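Local coordinates for protein fasciclin-1 (Drosophila melanogaster, PDB 1O70) that acts as a neural cell adhesion molecule, represented here by a fragment that holds its third and fourth FAS1 domains, at residues A[176-181]-A[218-224]; A[206-211]-A[304-310]; A[232-237]-A[259-263]. All coordinates share one frame; numbering follows the deposited sequence.

Contact 1: residues A[176-181]-A[218-224]. With SO4 (sulfate ion), chain E.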
loop_
_atom_site.group_PDB
_atom_site.type_symbol
_atom_site.label_atom_id
_atom_site.label_comp_id
_atom_site.label_asym_id
_atom_site.label_seq_id
_atom_site.Cartn_x
_atom_site.Cartn_y
_atom_site.Cartn_z
ATOM N N LYS A 176 10.807 3.400 12.483
ATOM C CA LYS A 176 11.705 3.891 13.513
ATOM C C LYS A 176 12.182 2.767 14.439
ATOM O O LYS A 176 13.359 2.703 14.796
ATOM C CB LYS A 176 11.020 4.980 14.332
ATOM C CG LYS A 176 11.859 5.451 15.491
ATOM C CD LYS A 176 11.534 6.885 15.846
ATOM C CE LYS A 176 10.140 7.027 16.414
ATOM N NZ LYS A 176 9.913 8.440 16.840
ATOM N N MET A 177 11.270 1.875 14.807
ATOM C CA MET A 177 11.601 0.767 15.687
ATOM C C MET A 177 12.645 -0.162 15.071
ATOM O O MET A 177 13.455 -0.750 15.783
ATOM C CB MET A 177 10.338 -0.028 16.017
ATOM C CG MET A 177 10.492 -0.999 17.159
ATOM S SD MET A 177 8.881 -1.715 17.583
ATOM C CE MET A 177 9.249 -3.402 17.610
ATOM N N GLY A 178 12.620 -0.286 13.747
ATOM C CA GLY A 178 13.560 -1.147 13.051
ATOM C C GLY A 178 14.946 -0.550 12.928
ATOM O O GLY A 178 15.851 -1.158 12.361
ATOM N N LYS A 179 15.127 0.649 13.457
ATOM C CA LYS A 179 16.430 1.284 13.380
ATOM C C LYS A 179 17.342 0.937 14.546
ATOM O O LYS A 179 18.537 0.735 14.358
ATOM C CB LYS A 179 16.276 2.795 13.315
ATOM C CG LYS A 179 15.889 3.336 11.968
ATOM C CD LYS A 179 15.835 4.838 12.079
ATOM C CE LYS A 179 15.707 5.513 10.743
ATOM N NZ LYS A 179 15.746 6.986 10.945
ATOM N N PHE A 180 16.780 0.858 15.747
ATOM C CA PHE A 180 17.578 0.569 16.927
ATOM C C PHE A 180 18.481 -0.650 16.799
ATOM O O PHE A 180 19.566 -0.663 17.358
ATOM C CB PHE A 180 16.681 0.393 18.159
ATOM C CG PHE A 180 15.816 1.575 18.458
ATOM C CD1 PHE A 180 14.554 1.687 17.887
ATOM C CD2 PHE A 180 16.265 2.585 19.306
ATOM C CE1 PHE A 180 13.752 2.788 18.154
ATOM C CE2 PHE A 180 15.467 3.694 19.580
ATOM C CZ PHE A 180 14.207 3.798 19.004
ATOM N N SER A 181 18.037 -1.658 16.059
ATOM C CA SER A 181 18.790 -2.894 15.891
ATOM C C SER A 181 19.329 -3.080 14.479
ATOM O O SER A 181 19.897 -4.124 14.163
ATOM C CB SER A 181 17.888 -4.082 16.195
ATOM O OG SER A 181 16.936 -4.236 15.151
ATOM N N LEU A 218 10.313 -0.865 23.492
ATOM C CA LEU A 218 10.463 -1.190 22.079
ATOM C C LEU A 218 11.116 -0.040 21.328
ATOM O O LEU A 218 11.756 -0.251 20.299
ATOM C CB LEU A 218 9.101 -1.519 21.460
ATOM C CG LEU A 218 8.462 -2.827 21.948
ATOM C CD1 LEU A 218 7.074 -2.975 21.350
ATOM C CD2 LEU A 218 9.345 -4.018 21.559
ATOM N N PHE A 219 10.956 1.175 21.843
ATOM C CA PHE A 219 11.564 2.333 21.209
ATOM C C PHE A 219 12.766 2.844 22.014
ATOM O O PHE A 219 12.964 4.051 22.167
ATOM C CB PHE A 219 10.537 3.458 21.006
ATOM C CG PHE A 219 9.463 3.127 20.002
ATOM C CD1 PHE A 219 8.330 2.417 20.388
ATOM C CD2 PHE A 219 9.607 3.476 18.658
ATOM C CE1 PHE A 219 7.362 2.057 19.462
ATOM C CE2 PHE A 219 8.637 3.115 17.723
ATOM C CZ PHE A 219 7.513 2.401 18.127
ATOM N N MET A 220 13.561 1.912 22.536
ATOM C CA MET A 220 14.767 2.243 23.303
ATOM C C MET A 220 15.917 1.368 22.841
ATOM O O MET A 220 15.762 0.157 22.681
ATOM C CB MET A 220 14.544 2.033 24.803
ATOM C CG MET A 220 14.004 3.248 25.520
ATOM S SD MET A 220 13.475 2.847 27.182
ATOM C CE MET A 220 14.967 3.248 28.093
ATOM N N ALA A 221 17.072 1.989 22.628
ATOM C CA ALA A 221 18.253 1.263 22.174
ATOM C C ALA A 221 18.624 0.148 23.141
ATOM O O ALA A 221 19.095 -0.905 22.725
ATOM C CB ALA A 221 19.424 2.222 22.005
ATOM N N ASP A 222 18.405 0.377 24.430
ATOM C CA ASP A 222 18.723 -0.632 25.425
ATOM C C ASP A 222 18.097 -1.985 25.121
ATOM O O ASP A 222 18.657 -3.020 25.481
ATOM C CB ASP A 222 18.264 -0.195 26.816
ATOM C CG ASP A 222 19.396 0.329 27.662
ATOM O OD1 ASP A 222 20.464 -0.329 27.703
ATOM O OD2 ASP A 222 19.211 1.390 28.300
ATOM N N PHE A 223 16.940 -1.993 24.467
ATOM C CA PHE A 223 16.283 -3.266 24.184
ATOM C C PHE A 223 16.196 -3.625 22.711
ATOM O O PHE A 223 15.280 -4.336 22.294
ATOM C CB PHE A 223 14.886 -3.286 24.802
ATOM C CG PHE A 223 14.854 -2.823 26.229
ATOM C CD1 PHE A 223 14.826 -1.464 26.526
ATOM C CD2 PHE A 223 14.869 -3.741 27.277
ATOM C CE1 PHE A 223 14.813 -1.022 27.847
ATOM C CE2 PHE A 223 14.857 -3.314 28.603
ATOM C CZ PHE A 223 14.827 -1.950 28.888
ATOM N N SER A 224 17.167 -3.153 21.936
ATOM C CA SER A 224 17.214 -3.430 20.510
ATOM C C SER A 224 16.966 -4.910 20.224
ATOM O O SER A 224 16.300 -5.253 19.249
ATOM C CB SER A 224 18.573 -3.017 19.938
ATOM O OG SER A 224 19.612 -3.821 20.461
HETATM S S SO4 E . 6.806 7.055 18.831
HETATM O O1 SO4 E . 7.683 8.241 18.963
HETATM O O2 SO4 E . 7.417 6.093 17.890
HETATM O O3 SO4 E . 6.639 6.416 20.156
HETATM O O4 SO4 E . 5.485 7.475 18.313
#

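Contact 2: residues A[206-211]-A[304-310]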
loop_
_atom_site.group_PDB
_atom_site.type_symbol
_atom_site.label_atom_id
_atom_site.label_comp_id
_atom_site.label_asym_id
_atom_site.label_seq_id
_atom_site.Cartn_x
_atom_site.Cartn_y
_atom_site.Cartn_z
ATOM N N LYS A 206 -1.962 2.097 19.977
ATOM C CA LYS A 206 -2.867 1.270 20.754
ATOM C C LYS A 206 -2.057 0.403 21.715
ATOM O O LYS A 206 -2.458 0.198 22.867
ATOM C CB LYS A 206 -3.690 0.387 19.837
ATOM C CG LYS A 206 -4.759 1.149 19.089
ATOM C CD LYS A 206 -5.489 0.228 18.137
ATOM C CE LYS A 206 -6.599 0.957 17.400
ATOM N NZ LYS A 206 -7.286 0.054 16.420
ATOM N N THR A 207 -0.914 -0.089 21.243
ATOM C CA THR A 207 -0.038 -0.917 22.053
ATOM C C THR A 207 0.511 -0.098 23.221
ATOM O O THR A 207 0.780 -0.635 24.299
ATOM C CB THR A 207 1.122 -1.454 21.209
ATOM O OG1 THR A 207 0.595 -2.286 20.172
ATOM C CG2 THR A 207 2.088 -2.252 22.062
ATOM N N GLU A 208 0.674 1.205 23.005
ATOM C CA GLU A 208 1.168 2.083 24.059
ATOM C C GLU A 208 0.148 2.140 25.196
ATOM O O GLU A 208 0.522 2.206 26.366
ATOM C CB GLU A 208 1.421 3.494 23.513
ATOM C CG GLU A 208 2.340 4.356 24.387
ATOM C CD GLU A 208 1.631 4.972 25.587
ATOM O OE1 GLU A 208 2.325 5.400 26.543
ATOM O OE2 GLU A 208 0.380 5.049 25.572
ATOM N N LEU A 209 -1.139 2.122 24.852
ATOM C CA LEU A 209 -2.190 2.161 25.861
ATOM C C LEU A 209 -2.262 0.829 26.595
ATOM O O LEU A 209 -2.464 0.796 27.804
ATOM C CB LEU A 209 -3.546 2.456 25.221
ATOM C CG LEU A 209 -3.682 3.817 24.526
ATOM C CD1 LEU A 209 -4.990 3.873 23.739
ATOM C CD2 LEU A 209 -3.630 4.923 25.562
ATOM N N ASP A 210 -2.084 -0.266 25.865
ATOM C CA ASP A 210 -2.152 -1.591 26.467
ATOM C C ASP A 210 -0.968 -1.930 27.357
ATOM O O ASP A 210 -1.133 -2.490 28.441
ATOM C CB ASP A 210 -2.241 -2.679 25.392
ATOM C CG ASP A 210 -3.602 -2.758 24.736
ATOM O OD1 ASP A 210 -4.620 -2.649 25.460
ATOM O OD2 ASP A 210 -3.648 -2.956 23.493
ATOM N N TYR A 211 0.227 -1.617 26.866
ATOM C CA TYR A 211 1.469 -1.910 27.563
ATOM C C TYR A 211 2.419 -0.721 27.448
ATOM O O TYR A 211 3.418 -0.781 26.732
ATOM C CB TYR A 211 2.134 -3.122 26.925
ATOM C CG TYR A 211 1.188 -4.229 26.516
ATOM C CD1 TYR A 211 0.971 -4.520 25.171
ATOM C CD2 TYR A 211 0.553 -5.024 27.470
ATOM C CE1 TYR A 211 0.156 -5.575 24.785
ATOM C CE2 TYR A 211 -0.266 -6.085 27.094
ATOM C CZ TYR A 211 -0.455 -6.352 25.749
ATOM O OH TYR A 211 -1.242 -7.412 25.364
ATOM N N ASP A 304 -3.523 -3.615 11.537
ATOM C CA ASP A 304 -4.113 -2.771 12.581
ATOM C C ASP A 304 -3.436 -2.846 13.936
ATOM O O ASP A 304 -3.501 -1.900 14.723
ATOM C CB ASP A 304 -5.586 -3.128 12.777
ATOM C CG ASP A 304 -6.507 -2.390 11.827
ATOM O OD1 ASP A 304 -7.626 -2.902 11.596
ATOM O OD2 ASP A 304 -6.148 -1.290 11.336
ATOM N N TYR A 305 -2.805 -3.978 14.212
ATOM C CA TYR A 305 -2.158 -4.190 15.497
ATOM C C TYR A 305 -0.991 -5.142 15.276
ATOM O O TYR A 305 -1.072 -6.063 14.463
ATOM C CB TYR A 305 -3.168 -4.805 16.474
ATOM C CG TYR A 305 -2.767 -4.756 17.933
ATOM C CD1 TYR A 305 -2.855 -3.566 18.661
ATOM C CD2 TYR A 305 -2.280 -5.899 18.589
ATOM C CE1 TYR A 305 -2.469 -3.512 20.003
ATOM C CE2 TYR A 305 -1.889 -5.852 19.935
ATOM C CZ TYR A 305 -1.985 -4.655 20.632
ATOM O OH TYR A 305 -1.576 -4.582 21.949
ATOM N N PRO A 306 0.111 -4.934 16.003
ATOM C CA PRO A 306 1.300 -5.783 15.875
ATOM C C PRO A 306 1.104 -7.195 16.430
ATOM O O PRO A 306 0.315 -7.397 17.349
ATOM C CB PRO A 306 2.357 -4.997 16.645
ATOM C CG PRO A 306 1.553 -4.325 17.713
ATOM C CD PRO A 306 0.334 -3.854 16.980
ATOM N N LEU A 307 1.794 -8.170 15.848
ATOM C CA LEU A 307 1.697 -9.544 16.331
ATOM C C LEU A 307 2.368 -9.575 17.704
ATOM O O LEU A 307 3.566 -9.833 17.805
ATOM C CB LEU A 307 2.420 -10.488 15.373
ATOM C CG LEU A 307 1.844 -10.475 13.961
ATOM C CD1 LEU A 307 2.739 -11.260 13.025
ATOM C CD2 LEU A 307 0.430 -11.045 13.981
ATOM N N LEU A 308 1.598 -9.304 18.755
ATOM C CA LEU A 308 2.141 -9.273 20.105
ATOM C C LEU A 308 1.177 -9.821 21.161
ATOM O O LEU A 308 -0.015 -9.514 21.145
ATOM C CB LEU A 308 2.536 -7.834 20.459
ATOM C CG LEU A 308 3.564 -7.597 21.570
ATOM C CD1 LEU A 308 4.891 -8.223 21.189
ATOM C CD2 LEU A 308 3.729 -6.104 21.797
ATOM N N GLU A 309 1.704 -10.646 22.063
ATOM C CA GLU A 309 0.932 -11.235 23.164
ATOM C C GLU A 309 1.555 -10.649 24.429
ATOM O O GLU A 309 2.638 -10.072 24.358
ATOM C CB GLU A 309 1.091 -12.757 23.170
ATOM C CG GLU A 309 0.671 -13.432 21.882
ATOM C CD GLU A 309 0.936 -14.925 21.885
ATOM O OE1 GLU A 309 2.118 -15.321 21.957
ATOM O OE2 GLU A 309 -0.040 -15.702 21.812
ATOM N N GLU A 310 0.904 -10.768 25.582
ATOM C CA GLU A 310 1.528 -10.203 26.773
ATOM C C GLU A 310 2.594 -11.126 27.350
ATOM O O GLU A 310 3.039 -10.941 28.478
ATOM C CB GLU A 310 0.493 -9.848 27.846
ATOM C CG GLU A 310 -0.278 -11.000 28.429
ATOM C CD GLU A 310 -1.136 -10.566 29.608
ATOM O OE1 GLU A 310 -1.949 -9.625 29.446
ATOM O OE2 GLU A 310 -0.989 -11.163 30.697
HETATM O O HOH W 1 -5.273 0.571 14.376
#

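Contact 3: residues A[232-237]-A[259-263]. With SO4 (sulfate ion), chain F.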
loop_
_atom_site.group_PDB
_atom_site.type_symbol
_atom_site.label_atom_id
_atom_site.label_comp_id
_atom_site.label_asym_id
_atom_site.label_seq_id
_atom_site.Cartn_x
_atom_site.Cartn_y
_atom_site.Cartn_z
ATOM N N GLU A 232 11.192 -9.324 13.487
ATOM C CA GLU A 232 11.518 -10.511 12.693
ATOM C C GLU A 232 10.328 -11.448 12.623
ATOM O O GLU A 232 10.222 -12.259 11.708
ATOM C CB GLU A 232 12.716 -11.245 13.289
ATOM C CG GLU A 232 13.948 -10.367 13.383
ATOM C CD GLU A 232 15.143 -11.103 13.937
ATOM O OE1 GLU A 232 14.937 -12.006 14.778
ATOM O OE2 GLU A 232 16.281 -10.759 13.551
ATOM N N ARG A 233 9.431 -11.332 13.597
ATOM C CA ARG A 233 8.242 -12.163 13.626
ATOM C C ARG A 233 7.286 -11.687 12.529
ATOM O O ARG A 233 6.475 -12.462 12.032
ATOM C CB ARG A 233 7.578 -12.047 14.993
ATOM C CG ARG A 233 6.242 -12.769 15.111
ATOM C CD ARG A 233 5.552 -12.438 16.424
ATOM N NE ARG A 233 6.207 -13.052 17.578
ATOM C CZ ARG A 233 5.867 -12.805 18.840
ATOM N NH1 ARG A 233 4.884 -11.956 19.098
ATOM N NH2 ARG A 233 6.505 -13.392 19.845
ATOM N N HIS A 234 7.392 -10.411 12.150
ATOM C CA HIS A 234 6.526 -9.846 11.120
ATOM C C HIS A 234 7.092 -9.964 9.709
ATOM O O HIS A 234 6.387 -9.699 8.729
ATOM C CB HIS A 234 6.258 -8.364 11.396
ATOM C CG HIS A 234 5.536 -8.097 12.676
ATOM N ND1 HIS A 234 6.124 -8.272 13.908
ATOM C CD2 HIS A 234 4.282 -7.649 12.920
ATOM C CE1 HIS A 234 5.266 -7.943 14.856
ATOM N NE2 HIS A 234 4.139 -7.562 14.282
ATOM N N LEU A 235 8.354 -10.375 9.611
ATOM C CA LEU A 235 9.039 -10.466 8.326
ATOM C C LEU A 235 9.269 -11.846 7.738
ATOM O O LEU A 235 10.075 -12.626 8.247
ATOM C CB LEU A 235 10.387 -9.745 8.418
ATOM C CG LEU A 235 11.162 -9.617 7.103
ATOM C CD1 LEU A 235 10.391 -8.708 6.151
ATOM C CD2 LEU A 235 12.557 -9.056 7.376
ATOM N N ALA A 236 8.570 -12.123 6.641
ATOM C CA ALA A 236 8.686 -13.392 5.937
ATOM C C ALA A 236 9.706 -13.256 4.812
ATOM O O ALA A 236 9.604 -12.363 3.974
ATOM C CB ALA A 236 7.338 -13.798 5.367
ATOM N N ILE A 237 10.682 -14.156 4.785
ATOM C CA ILE A 237 11.731 -14.109 3.773
ATOM C C ILE A 237 11.784 -15.380 2.936
ATOM O O ILE A 237 12.040 -16.461 3.464
ATOM C CB ILE A 237 13.110 -13.910 4.440
ATOM C CG1 ILE A 237 13.052 -12.695 5.382
ATOM C CG2 ILE A 237 14.186 -13.751 3.376
ATOM C CD1 ILE A 237 14.299 -12.486 6.242
ATOM N N LEU A 259 4.879 -19.368 6.926
ATOM C CA LEU A 259 5.899 -18.664 6.180
ATOM C C LEU A 259 7.202 -18.612 6.955
ATOM O O LEU A 259 7.202 -18.502 8.185
ATOM C CB LEU A 259 5.434 -17.240 5.866
ATOM C CG LEU A 259 4.115 -17.049 5.115
ATOM C CD1 LEU A 259 3.910 -15.568 4.883
ATOM C CD2 LEU A 259 4.132 -17.799 3.787
ATOM N N PRO A 260 8.335 -18.705 6.240
ATOM C CA PRO A 260 9.655 -18.661 6.874
ATOM C C PRO A 260 9.949 -17.248 7.340
ATOM O O PRO A 260 9.730 -16.304 6.589
ATOM C CB PRO A 260 10.605 -19.064 5.746
ATOM C CG PRO A 260 9.734 -19.805 4.775
ATOM C CD PRO A 260 8.450 -19.036 4.809
ATOM N N THR A 261 10.415 -17.087 8.574
ATOM C CA THR A 261 10.769 -15.756 9.048
ATOM C C THR A 261 12.286 -15.770 9.042
ATOM O O THR A 261 12.889 -16.598 8.360
ATOM C CB THR A 261 10.293 -15.476 10.471
ATOM O OG1 THR A 261 11.023 -16.297 11.387
ATOM C CG2 THR A 261 8.805 -15.751 10.597
ATOM N N PHE A 262 12.914 -14.888 9.810
ATOM C CA PHE A 262 14.371 -14.853 9.823
ATOM C C PHE A 262 15.016 -16.072 10.487
ATOM O O PHE A 262 15.796 -16.789 9.861
ATOM C CB PHE A 262 14.872 -13.585 10.511
ATOM C CG PHE A 262 16.332 -13.308 10.272
ATOM C CD1 PHE A 262 16.800 -13.050 8.983
ATOM C CD2 PHE A 262 17.236 -13.282 11.333
ATOM C CE1 PHE A 262 18.150 -12.765 8.751
ATOM C CE2 PHE A 262 18.590 -12.998 11.118
ATOM C CZ PHE A 262 19.047 -12.739 9.824
ATOM N N ARG A 263 14.681 -16.306 11.752
ATOM C CA ARG A 263 15.254 -17.418 12.491
ATOM C C ARG A 263 14.232 -18.494 12.840
ATOM O O ARG A 263 14.557 -19.474 13.510
ATOM C CB ARG A 263 15.935 -16.894 13.764
ATOM C CG ARG A 263 17.103 -15.948 13.487
ATOM C CD ARG A 263 17.419 -15.058 14.687
ATOM N NE ARG A 263 18.375 -14.000 14.344
ATOM C CZ ARG A 263 18.626 -12.932 15.103
ATOM N NH1 ARG A 263 17.988 -12.765 16.258
ATOM N NH2 ARG A 263 19.519 -12.028 14.709
HETATM S S SO4 F . 8.011 -16.158 17.948
HETATM O O1 SO4 F . 8.396 -15.732 16.578
HETATM O O2 SO4 F . 8.248 -17.611 18.099
HETATM O O3 SO4 F . 8.822 -15.418 18.943
HETATM O O4 SO4 F . 6.572 -15.870 18.164
#

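Contact 1: residues A[176-181]-A[218-224]
A Met-aromatic contact between M177 and F219 joins the end of helix 172-177 to the loop between helices 212-218 and 224-232, in the helical part of the fourth FAS1 domain. The sulfur of M177 stands above the ring, SD lying 4.7 Å from the centroid of F219 and 25° off the ring normal. With CG anti to the backbone N (chi1 -167°), M177 crosses L218 at a slant, CG 3.5 Å from L218 O and SD against L218 CB. The opposite face of the F219 ring is met by a sulfate ion, probably from the crystallisation liquor, whose O1 accepts a hydrogen bond from K176 NZ (3.1 Å). F180 lies against the turning backbone of F219 to A221: its CZ is 3.4 Å from F219 O, its CD2 3.5 Å from A221 N, and M220 N sits over one face. Beyond it, S181 CB meets S224 O at 3.6 Å, an oxygen that also accepts a hydrogen bond from S227 OG. The chemistry is mainly that of sulfur, rings and apolar carbons fitted to a peptide surface; the segments share no direct hydrogen bond, and the sulfate, held by K176 and resting on the F219 ring, may be absent outside the crystal.

Contact 2: residues A[206-211]-A[304-310]
Y305 reaches across to helix 201-210 and touches its K206, T207 and D210, and Y211 just past its end, an example of one aromatic side chain spanning a helix turn and its C-terminal exit. From CB, the chain sets out with CG anti to the backbone N (chi1 -165°), which carries the ring from the backbone toward the helix. CD1 comes first to T207 OG1, at 4.0 Å, and CE1 lies closer to the same oxygen, at 3.3 Å; that hydroxyl is hydrogen-bonded to G203 O of its own helix. K206 CB meets CE1 at the ring edge, while P306 CD, from the next residue of the loop, lies over one face. CZ is 3.5 Å from T207 OG1, and the terminal OH ends 3.1 Å from D210 OD2 and 3.5 Å from Y211 CE1, with the carboxylate plane of D210 turned 73° from the ring. An alanine at Y305 is likely to leave a gap beside T207 and Y211 and to take from D210 its phenolic neighbour.

On one flank a water accepts from K206 NZ (2.9 Å) and donates to D304 O (3.1 Å), tying the lysine to the start of the loop. On the other, Y211 CE2 and OH come near E310 CB, the side chains crossing at about a right angle, though E310 is poorly ordered. Strands 193-199 and 298-303 are parallel neighbours in the FAS1 sheet, and the contact packs the helix that follows the first against the irregular chain that follows the second, which folds through an inverse gamma turn centred on L307.

Contact 3: residues A[232-237]-A[259-263]
E232 and R263 illustrate how opposite charges can pair without a hydrogen bond: the carboxylate stands nearly upright on the guanidinium, the two planes 87° apart, with OE2 over the centre of one face. The nearest approach, E232 OE1 to R263 NH1 at 3.5 Å, is a salt bridge of charges alone, since no N-H is directed at the oxygen. K228 lies close to both groups and makes a long, weak ion pair with E232 OE2.

The carboxylate also meets the F262 ring, inclined at 43° to it, with F262 CD2 3.5 Å from E232 OE2. F262 has CG anti to its own nitrogen (chi1 -166°), which sends the ring back over the opposing segment between E232 and I237. There I237 lies alongside it, pointing the same way, its CD1 at the ring edge and 3.8 Å from F262 CD1. Further along, A236 CB packs on L259 CD1 (3.9 Å).

The backbones join as well. I237 N donates to P260 O (3.0 Å), the donor tilted out of the carbonyl plane, and two CA-H...O contacts flank it, A236 CA to P260 O at 3.2 Å and T261 CA to L235 O at 3.3 Å. The T261 hydroxyl is turned to D264 N instead. The R233 side chain sets off away from segment 259-263: NH1 hydrogen-bonds L307 O and forms a salt bridge with D312, and NH2 donates to O3 of a sulfate ion, probably from the crystallisation liquor (3.2 Å).

Strands 235-238 and 257-260 are the two outermost strands of the seven-stranded mixed sheet. Between these segments one backbone hydrogen bond joins the two edges, with side chains packed around it, which fits the wedge-like β-sheet of the FAS1 fold.

How the contacts relate
All three contacts lie within the fourth FAS1 domain. Following the chain, helix 172-177 opens contact 1; helix 201-210 opens contact 2 before contact 1 closes at 218-224, and the two therefore cross. Contact 1 joins the end of helix 172-177 to the link between helices 212-218 and 224-232. Contact 3 follows it in series, begins at the end of helix 224-232 and closes a short loop at 259-263, joining the sheet edges. It is nested wholly within the long loop that contact 2 completes at 304-310, after the last strand. L307 meets the R233-H234 turn, its N probably bonding H234 NE2, so segment 304-310 connects helix 201-210 to the turn leading into edge strand 235-238.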